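Local coordinates for protein VMB-1 (Vibrio alginolyticus, PDB 6JV4) that is a zinc-dependent subclass B1 metallo-beta-lactamase that probably hydrolyses beta-lactams to substituted beta-amino acids, at residues 100-105 and 119-124; 150-155 and 195-200; 9-14 and 55-60. All blocks are in the same frame, centred on the assembly; numbering follows the deposited sequence.

Contact 1. Residues 100-105 and 119-124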
loop_
_atom_site.group_PDB
_atom_site.type_symbol
_atom_site.label_atom_id
_atom_site.label_comp_id
_atom_site.label_asym_id
_atom_site.label_seq_id
_atom_site.Cartn_x
_atom_site.Cartn_y
_atom_site.Cartn_z
ATOM N N LYS A 100 16.380 -1.890 3.034
ATOM C CA LYS A 100 16.224 -1.420 1.639
ATOM C C LYS A 100 14.775 -0.939 1.460
ATOM O O LYS A 100 13.866 -1.586 1.988
ATOM C CB LYS A 100 16.490 -2.501 0.592
ATOM C CG LYS A 100 17.889 -3.110 0.617
ATOM C CD LYS A 100 18.260 -3.833 -0.669
ATOM C CE LYS A 100 19.747 -4.154 -0.728
ATOM N NZ LYS A 100 20.345 -3.646 -1.983
ATOM N N THR A 101 14.629 0.207 0.839
ATOM C CA THR A 101 13.313 0.776 0.490
ATOM C C THR A 101 13.182 0.788 -1.010
ATOM O O THR A 101 14.088 1.251 -1.718
ATOM C CB THR A 101 13.104 2.144 1.132
ATOM O OG1 THR A 101 14.186 3.009 0.768
ATOM C CG2 THR A 101 12.984 2.070 2.634
ATOM N N TYR A 102 12.019 0.378 -1.492
ATOM C CA TYR A 102 11.755 0.328 -2.935
ATOM C C TYR A 102 10.598 1.250 -3.275
ATOM O O TYR A 102 9.622 1.269 -2.538
ATOM C CB TYR A 102 11.339 -1.073 -3.356
ATOM C CG TYR A 102 12.483 -2.053 -3.411
ATOM C CD1 TYR A 102 13.147 -2.293 -4.605
ATOM C CD2 TYR A 102 12.950 -2.639 -2.266
ATOM C CE1 TYR A 102 14.230 -3.161 -4.654
ATOM C CE2 TYR A 102 14.027 -3.515 -2.296
ATOM C CZ TYR A 102 14.646 -3.788 -3.502
ATOM O OH TYR A 102 15.678 -4.671 -3.501
ATOM N N ALA A 103 10.762 2.022 -4.335
ATOM C CA ALA A 103 9.708 2.913 -4.855
ATOM C C ALA A 103 9.901 2.996 -6.348
ATOM O O ALA A 103 11.068 2.900 -6.806
ATOM C CB ALA A 103 9.746 4.278 -4.207
ATOM N N THR A 104 8.835 3.259 -7.088
ATOM C CA THR A 104 8.994 3.480 -8.526
ATOM C C THR A 104 9.669 4.829 -8.779
ATOM O O THR A 104 9.715 5.722 -7.900
ATOM C CB THR A 104 7.691 3.411 -9.323
ATOM O OG1 THR A 104 6.964 4.606 -9.021
ATOM C CG2 THR A 104 6.862 2.181 -9.033
ATOM N N SER A 105 10.163 4.965 -10.006
ATOM C CA SER A 105 10.716 6.237 -10.533
ATOM C C SER A 105 9.696 7.365 -10.383
ATOM O O SER A 105 10.103 8.530 -10.142
ATOM C CB SER A 105 11.171 6.063 -11.978
ATOM O OG SER A 105 10.125 5.622 -12.828
ATOM N N SER A 119 13.601 6.600 -1.993
ATOM C CA SER A 119 13.902 5.185 -1.668
ATOM C C SER A 119 15.373 4.898 -1.967
ATOM O O SER A 119 16.010 5.595 -2.810
ATOM C CB SER A 119 12.982 4.268 -2.441
ATOM O OG SER A 119 13.348 4.211 -3.812
ATOM N N SER A 120 15.888 3.849 -1.348
ATOM C CA SER A 120 17.278 3.390 -1.616
ATOM C C SER A 120 17.345 2.722 -2.995
ATOM O O SER A 120 18.392 2.736 -3.653
ATOM C CB SER A 120 17.752 2.504 -0.505
ATOM O OG SER A 120 17.052 1.263 -0.429
ATOM N N ASP A 121 16.284 2.023 -3.388
ATOM C CA ASP A 121 16.230 1.165 -4.573
ATOM C C ASP A 121 15.037 1.599 -5.436
ATOM O O ASP A 121 13.964 1.821 -4.862
ATOM C CB ASP A 121 16.117 -0.298 -4.153
ATOM C CG ASP A 121 17.428 -0.749 -3.513
ATOM O OD1 ASP A 121 17.678 -0.389 -2.380
ATOM O OD2 ASP A 121 18.225 -1.313 -4.238
ATOM N N GLU A 122 15.279 1.837 -6.728
ATOM C CA GLU A 122 14.223 2.395 -7.606
ATOM C C GLU A 122 13.676 1.301 -8.505
ATOM O O GLU A 122 14.472 0.558 -9.167
ATOM C CB GLU A 122 14.755 3.573 -8.413
ATOM C CG GLU A 122 13.677 4.291 -9.190
ATOM C CD GLU A 122 14.089 5.721 -9.557
ATOM O OE1 GLU A 122 13.867 6.654 -8.765
ATOM O OE2 GLU A 122 14.672 5.869 -10.639
ATOM N N ILE A 123 12.362 1.194 -8.570
ATOM C CA ILE A 123 11.714 0.275 -9.526
ATOM C C ILE A 123 11.570 1.017 -10.845
ATOM O O ILE A 123 10.915 2.077 -10.865
ATOM C CB ILE A 123 10.376 -0.193 -8.958
ATOM C CG1 ILE A 123 10.595 -0.980 -7.683
ATOM C CG2 ILE A 123 9.545 -0.923 -9.996
ATOM C CD1 ILE A 123 9.297 -1.221 -6.894
ATOM N N SER A 124 12.123 0.460 -11.921
ATOM C CA SER A 124 12.185 1.188 -13.203
ATOM C C SER A 124 11.401 0.428 -14.276
ATOM O O SER A 124 11.700 0.563 -15.477
ATOM C CB SER A 124 13.643 1.431 -13.576
ATOM O OG SER A 124 14.314 0.192 -13.602
HETATM O O HOH W 1 12.706 9.293 -10.156
#
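Asp121 opens the short edge strand 121-123, and its side chain lies alongside that of Tyr102 on the neighbouring strand 100-104. Their pairing in the parallel ladder puts both side chains on one face; with CG anti to the carbonyl carbon (chi1 -69°), Asp121 runs beside the tyrosine, pointing the same way. CB rests 3.5 Å above the plane of the Tyr102 ring, displaced toward the CE1 rim, a CH-pi contact. Beyond it, CG passes CE1 and CZ with the carboxylate plane turned 31° from the ring. At the tip the oxygens diverge: OD1 uses its anti lone pair to accept from Ser120 OG at 2.6 Å, while OD2 faces Lys100 NZ in a salt bridge that is long at 3.9 Å.

Ser120 OG is thus both donor and acceptor, since Thr101 N donates to it over 2.9 Å. Thr101 OG1 answers by accepting from Ser120 N at 2.8 Å, and also bonds Asn95 in helix 91-96. This reciprocal pair ties the loop before strand 121-123 to the start of strand 100-104. Further along, Asp121 O is gripped twice, by Ser119 OG and, more loosely, by Ala103 N at 3.3 Å. Ile123 N to Ala103 O is nearly straight (169° at the hydrogen) and measures 2.8 Å. Ser105 N reaches Ile123 O at 3.1 Å just as helix 105-113 begins, with Thr104 as its N-cap through Thr107 N. Two parallel neighbouring strands joined through a helix define a beta-alpha-beta crossover, here forming one border of the seven-stranded sheet of the metallo-beta-lactamase fold.

Contact 2. Residues 150-155 and 195-200; sequences VVWLPN and YPDAKL
The indole of Trp152 is sandwiched between an aromatic ring and a piece of its own chain. Over the centre of one face sits Tyr195 CD1, 3.4 Å above the plane; against the opposite face, nearer the rim, lies Pro154 CA at 3.5 Å. The far end of the benzo ring meets the turn that Tyr195 begins: Asp197 O is in plane at the edge, and Ala198 CA is 3.7 Å from Trp152 CH2, also near the plane.

The two aromatic rings come together obliquely. The five-membered ring of Trp152 and the ring of Tyr195 have centroids 4.5 Å apart and planes inclined by 37°, so contact concentrates along the CD1-CE1 side of the tyrosine, with Tyr195 CE1 only 3.3 Å from Trp152 CG. Trp152 CG is anti to its backbone N (chi1 177°), which extends the indole from the strand to meet the tyrosine tip to tip. The other side of the phenol reaches back along the strand, where Tyr195 CE2 is 4.3 Å from Val150 CG2.

Residues 195-198 form a type I turn, closed by Ala198 N to Tyr195 O at 3.1 Å. It carries Asp197 past the indole with its CG between backbone N and carbonyl carbon (chi1 52°), bringing OD1 to 3.7 Å from Trp152 CZ2. Tyr195, the first residue beyond helix 184-194, also touches Phe138 of strand 135-138 and Leu159 of strand 158-162. The contact therefore seats the link between helix 184-194 and strand 200-203 against strands 135-138, 150-153 and 158-162 of the five-stranded sheet.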
loop_
_atom_site.group_PDB
_atom_site.type_symbol
_atom_site.label_atom_id
_atom_site.label_comp_id
_atom_site.label_asym_id
_atom_site.label_seq_id
_atom_site.Cartn_x
_atom_site.Cartn_y
_atom_site.Cartn_z
ATOM N N VAL A 150 0.086 -1.345 -7.120
ATOM C CA VAL A 150 -0.521 -2.416 -6.320
ATOM C C VAL A 150 0.517 -3.532 -6.182
ATOM O O VAL A 150 1.481 -3.592 -6.972
ATOM C CB VAL A 150 -1.836 -2.905 -6.948
ATOM C CG1 VAL A 150 -2.851 -1.768 -7.057
ATOM C CG2 VAL A 150 -1.607 -3.608 -8.283
ATOM N N VAL A 151 0.270 -4.394 -5.218
ATOM C CA VAL A 151 1.211 -5.502 -4.954
ATOM C C VAL A 151 0.394 -6.773 -4.859
ATOM O O VAL A 151 -0.548 -6.817 -4.068
ATOM C CB VAL A 151 2.057 -5.265 -3.705
ATOM C CG1 VAL A 151 3.102 -6.374 -3.578
ATOM C CG2 VAL A 151 2.700 -3.882 -3.735
ATOM N N TRP A 152 0.758 -7.758 -5.669
ATOM C CA TRP A 152 0.090 -9.069 -5.744
ATOM C C TRP A 152 0.881 -10.141 -5.034
ATOM O O TRP A 152 2.071 -10.192 -5.243
ATOM C CB TRP A 152 -0.063 -9.440 -7.217
ATOM C CG TRP A 152 -0.655 -10.787 -7.519
ATOM C CD1 TRP A 152 -0.050 -11.730 -8.298
ATOM C CD2 TRP A 152 -1.968 -11.302 -7.218
ATOM N NE1 TRP A 152 -0.881 -12.808 -8.483
ATOM C CE2 TRP A 152 -2.059 -12.581 -7.814
ATOM C CE3 TRP A 152 -3.085 -10.830 -6.512
ATOM C CZ2 TRP A 152 -3.235 -13.334 -7.787
ATOM C CZ3 TRP A 152 -4.222 -11.598 -6.432
ATOM C CH2 TRP A 152 -4.310 -12.844 -7.073
ATOM N N LEU A 153 0.216 -10.934 -4.198
ATOM C CA LEU A 153 0.846 -12.048 -3.461
ATOM C C LEU A 153 0.258 -13.316 -4.075
ATOM O O LEU A 153 -0.844 -13.711 -3.724
ATOM C CB LEU A 153 0.520 -11.924 -1.976
ATOM C CG LEU A 153 0.875 -10.596 -1.320
ATOM C CD1 LEU A 153 0.603 -10.634 0.193
ATOM C CD2 LEU A 153 2.280 -10.181 -1.605
ATOM N N PRO A 154 0.929 -13.898 -5.095
ATOM C CA PRO A 154 0.336 -14.962 -5.883
ATOM C C PRO A 154 0.039 -16.215 -5.053
ATOM O O PRO A 154 -0.917 -16.934 -5.401
ATOM C CB PRO A 154 1.412 -15.206 -6.976
ATOM C CG PRO A 154 2.703 -14.705 -6.393
ATOM C CD PRO A 154 2.221 -13.461 -5.655
ATOM N N ASN A 155 0.834 -16.514 -4.025
ATOM C CA ASN A 155 0.608 -17.765 -3.245
ATOM C C ASN A 155 -0.729 -17.701 -2.512
ATOM O O ASN A 155 -1.397 -18.756 -2.423
ATOM C CB ASN A 155 1.782 -18.080 -2.322
ATOM C CG ASN A 155 3.048 -18.247 -3.125
ATOM O OD1 ASN A 155 3.043 -18.994 -4.096
ATOM N ND2 ASN A 155 4.111 -17.558 -2.775
ATOM N N TYR A 195 -6.062 -9.588 -12.385
ATOM C CA TYR A 195 -6.236 -10.377 -11.151
ATOM C C TYR A 195 -7.689 -10.812 -11.000
ATOM O O TYR A 195 -8.306 -10.601 -9.948
ATOM C CB TYR A 195 -5.759 -9.592 -9.931
ATOM C CG TYR A 195 -4.377 -9.023 -10.066
ATOM C CD1 TYR A 195 -3.253 -9.820 -10.028
ATOM C CD2 TYR A 195 -4.204 -7.661 -10.189
ATOM C CE1 TYR A 195 -1.986 -9.286 -10.185
ATOM C CE2 TYR A 195 -2.949 -7.114 -10.300
ATOM C CZ TYR A 195 -1.834 -7.922 -10.290
ATOM O OH TYR A 195 -0.571 -7.440 -10.403
ATOM N N PRO A 196 -8.229 -11.599 -11.968
ATOM C CA PRO A 196 -9.575 -12.161 -11.808
ATOM C C PRO A 196 -9.635 -13.185 -10.673
ATOM O O PRO A 196 -10.732 -13.485 -10.215
ATOM C CB PRO A 196 -9.795 -12.839 -13.182
ATOM C CG PRO A 196 -8.446 -13.242 -13.607
ATOM C CD PRO A 196 -7.602 -12.023 -13.231
ATOM N N ASP A 197 -8.471 -13.711 -10.266
ATOM C CA ASP A 197 -8.303 -14.746 -9.232
ATOM C C ASP A 197 -8.047 -14.129 -7.856
ATOM O O ASP A 197 -7.750 -14.872 -6.932
ATOM C CB ASP A 197 -7.192 -15.708 -9.626
ATOM C CG ASP A 197 -5.842 -15.114 -10.001
ATOM O OD1 ASP A 197 -5.751 -13.910 -10.375
ATOM O OD2 ASP A 197 -4.884 -15.880 -9.973
ATOM N N ALA A 198 -8.092 -12.795 -7.705
ATOM C CA ALA A 198 -7.922 -12.177 -6.373
ATOM C C ALA A 198 -8.972 -12.727 -5.394
ATOM O O ALA A 198 -10.173 -12.674 -5.701
ATOM C CB ALA A 198 -7.987 -10.673 -6.484
ATOM N N LYS A 199 -8.517 -13.147 -4.231
ATOM C CA LYS A 199 -9.422 -13.647 -3.171
ATOM C C LYS A 199 -9.652 -12.583 -2.118
ATOM O O LYS A 199 -10.757 -12.556 -1.558
ATOM C CB LYS A 199 -8.873 -14.936 -2.581
ATOM C CG LYS A 199 -8.884 -16.066 -3.602
ATOM C CD LYS A 199 -10.280 -16.400 -4.160
ATOM C CE LYS A 199 -10.291 -17.652 -5.030
ATOM N NZ LYS A 199 -9.746 -17.380 -6.381
ATOM N N LEU A 200 -8.641 -11.780 -1.825
ATOM C CA LEU A 200 -8.725 -10.742 -0.776
ATOM C C LEU A 200 -8.106 -9.508 -1.396
ATOM O O LEU A 200 -7.070 -9.655 -2.037
ATOM C CB LEU A 200 -7.920 -11.185 0.440
ATOM C CG LEU A 200 -8.050 -10.326 1.700
ATOM C CD1 LEU A 200 -9.467 -10.335 2.238
ATOM C CD2 LEU A 200 -7.097 -10.877 2.744
#

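Contact 3. Residues 9-14 and 55-60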
loop_
_atom_site.group_PDB
_atom_site.type_symbol
_atom_site.label_atom_id
_atom_site.label_comp_id
_atom_site.label_asym_id
_atom_site.label_seq_id
_atom_site.Cartn_x
_atom_site.Cartn_y
_atom_site.Cartn_z
ATOM N N THR A 9 -0.831 -1.807 20.215
ATOM C CA THR A 9 -0.441 -0.597 20.976
ATOM C C THR A 9 -1.456 0.512 20.694
ATOM O O THR A 9 -2.404 0.276 19.997
ATOM C CB THR A 9 0.970 -0.152 20.635
ATOM O OG1 THR A 9 0.884 0.434 19.349
ATOM C CG2 THR A 9 2.004 -1.267 20.657
ATOM N N LYS A 10 -1.227 1.713 21.193
ATOM C CA LYS A 10 -2.101 2.858 20.856
ATOM C C LYS A 10 -1.807 3.314 19.436
ATOM O O LYS A 10 -2.652 4.034 18.880
ATOM C CB LYS A 10 -1.852 4.064 21.767
ATOM C CG LYS A 10 -2.180 3.811 23.234
ATOM C CD LYS A 10 -3.567 3.283 23.419
ATOM C CE LYS A 10 -4.056 3.416 24.846
ATOM N NZ LYS A 10 -4.993 2.309 25.126
ATOM N N GLU A 11 -0.705 2.860 18.841
ATOM C CA GLU A 11 -0.297 3.355 17.496
ATOM C C GLU A 11 -0.423 2.243 16.448
ATOM O O GLU A 11 -0.459 2.604 15.269
ATOM C CB GLU A 11 1.140 3.868 17.479
ATOM C CG GLU A 11 1.386 5.076 18.380
ATOM C CD GLU A 11 1.416 4.782 19.874
ATOM O OE1 GLU A 11 1.873 3.715 20.261
ATOM O OE2 GLU A 11 0.963 5.683 20.668
ATOM N N LEU A 12 -0.417 0.972 16.833
ATOM C CA LEU A 12 -0.279 -0.126 15.832
ATOM C C LEU A 12 -1.132 -1.315 16.237
ATOM O O LEU A 12 -1.071 -1.724 17.412
ATOM C CB LEU A 12 1.193 -0.536 15.759
ATOM C CG LEU A 12 1.518 -1.712 14.826
ATOM C CD1 LEU A 12 1.303 -1.304 13.400
ATOM C CD2 LEU A 12 2.958 -2.140 15.001
ATOM N N LYS A 13 -1.826 -1.922 15.284
ATOM C CA LYS A 13 -2.444 -3.248 15.433
ATOM C C LYS A 13 -1.963 -4.148 14.293
ATOM O O LYS A 13 -1.555 -3.644 13.213
ATOM C CB LYS A 13 -3.965 -3.169 15.386
ATOM C CG LYS A 13 -4.607 -2.647 16.658
ATOM C CD LYS A 13 -6.115 -2.689 16.565
ATOM C CE LYS A 13 -6.782 -2.149 17.796
ATOM N NZ LYS A 13 -8.221 -2.468 17.745
ATOM N N LEU A 14 -2.017 -5.452 14.513
ATOM C CA LEU A 14 -1.638 -6.459 13.495
ATOM C C LEU A 14 -2.758 -7.469 13.387
ATOM O O LEU A 14 -3.344 -7.842 14.427
ATOM C CB LEU A 14 -0.336 -7.144 13.896
ATOM C CG LEU A 14 0.922 -6.345 13.620
ATOM C CD1 LEU A 14 2.052 -6.830 14.501
ATOM C CD2 LEU A 14 1.294 -6.430 12.146
ATOM N N PRO A 55 3.635 1.809 8.551
ATOM C CA PRO A 55 2.620 2.350 9.439
ATOM C C PRO A 55 2.635 3.888 9.422
ATOM O O PRO A 55 3.653 4.500 9.103
ATOM C CB PRO A 55 3.049 1.823 10.813
ATOM C CG PRO A 55 3.694 0.514 10.463
ATOM C CD PRO A 55 4.529 0.845 9.243
ATOM N N TRP A 56 1.482 4.477 9.698
ATOM C CA TRP A 56 1.270 5.943 9.510
ATOM C C TRP A 56 1.992 6.793 10.560
ATOM O O TRP A 56 2.199 7.975 10.307
ATOM C CB TRP A 56 -0.227 6.186 9.487
ATOM C CG TRP A 56 -0.668 7.354 8.689
ATOM C CD1 TRP A 56 0.050 8.380 8.162
ATOM C CD2 TRP A 56 -2.033 7.576 8.316
ATOM N NE1 TRP A 56 -0.782 9.220 7.466
ATOM C CE2 TRP A 56 -2.057 8.748 7.554
ATOM C CE3 TRP A 56 -3.209 6.880 8.573
ATOM C CZ2 TRP A 56 -3.239 9.245 7.022
ATOM C CZ3 TRP A 56 -4.384 7.390 8.057
ATOM C CH2 TRP A 56 -4.371 8.527 7.272
ATOM N N THR A 57 2.561 6.209 11.592
ATOM C CA THR A 57 3.332 6.940 12.604
ATOM C C THR A 57 4.686 6.266 12.756
ATOM O O THR A 57 4.809 5.032 12.579
ATOM C CB THR A 57 2.639 7.089 13.968
ATOM O OG1 THR A 57 2.758 5.878 14.674
ATOM C CG2 THR A 57 1.188 7.507 13.893
ATOM N N THR A 58 5.687 7.076 13.045
ATOM C CA THR A 58 7.059 6.576 13.291
ATOM C C THR A 58 7.035 5.657 14.519
ATOM O O THR A 58 7.727 4.611 14.472
ATOM C CB THR A 58 8.045 7.752 13.408
ATOM O OG1 THR A 58 7.964 8.513 12.199
ATOM C CG2 THR A 58 9.469 7.283 13.557
ATOM N N GLN A 59 6.251 5.971 15.561
ATOM C CA GLN A 59 6.187 5.072 16.737
ATOM C C GLN A 59 5.659 3.704 16.266
ATOM O O GLN A 59 6.205 2.672 16.657
ATOM C CB GLN A 59 5.405 5.725 17.876
ATOM C CG GLN A 59 6.110 6.965 18.435
ATOM C CD GLN A 59 7.482 6.648 19.013
ATOM O OE1 GLN A 59 7.654 5.656 19.736
ATOM N NE2 GLN A 59 8.483 7.460 18.680
ATOM N N GLY A 60 4.629 3.691 15.432
ATOM C CA GLY A 60 4.078 2.416 14.930
ATOM C C GLY A 60 5.114 1.668 14.104
ATOM O O GLY A 60 5.162 0.442 14.236
#
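This is a small van der Waals contact, burying about 210 Å² in all, between the N-terminal segment leading into strand 13-16 and the loop and first turn that open helix 58-70. Its backbone evidence is the approach of Leu12 CA to Gly60 CA, 5.1 Å, the nearest between the two segments. Leu12 has CG anti to the backbone N (chi1 177°), and its two methyls divide the work: CD2 lies 3.5 Å from Gly60 O, whereas CD1 meets the ring of Pro55 at CG, 4.2 Å away. The same leucine also touches Leu64 one turn further along the helix.

Glu11 packs beside Leu12 with its methylene groups. Its CB stands 3.8 Å from Thr57 OG1, the two side chains crossing at about a right angle, and its CG lies 4.1 Å from Gln59 CB, with those two chains side by side. A bend at chi2 (74°) then turns the carboxylate aside, and OE1 bonds NE2 of Gln63 in the same helix.

A threonine hydroxyl braces a local turn in each segment. Thr9 OG1 accepts from Glu11 N and Leu12 N, each at 2.9 Å, which is an ST turn and an ST motif together; it also bonds Gln63 OE1, adding a second polar tie to the helix. Within 55-60, on the helix side, Thr57 OG1 accepts from Gly60 N at 3.0 Å with 158° at the hydrogen. Thr57 is the N-cap residue and this is its capping bond; the arrangement is a threonine-capped helix start packed beside the lead-in to one of the two outermost strands of the seven-stranded metallo-beta-lactamase sheet.

How the contacts relate
Contacts 1 and 3 reach the same seven-stranded sheet at its two outermost strands, 121-123 and 13-16, with centres 23 Å apart. Contact 2 belongs to the five-stranded sheet; its centre is 22 Å from that of contact 1 and 26 Å from that of contact 3, with which it lies on opposite sides of the chain's centre. None of the three touches another. All stand back from the zinc ions: the side chains of Thr104, Val150 and Pro55 are each about 13 Å from a bound zinc. Nearer ligands are His82 for contact 1, about 8 Å from Thr104, Cys163 and His144 for contact 2, and Asp86 for contact 3.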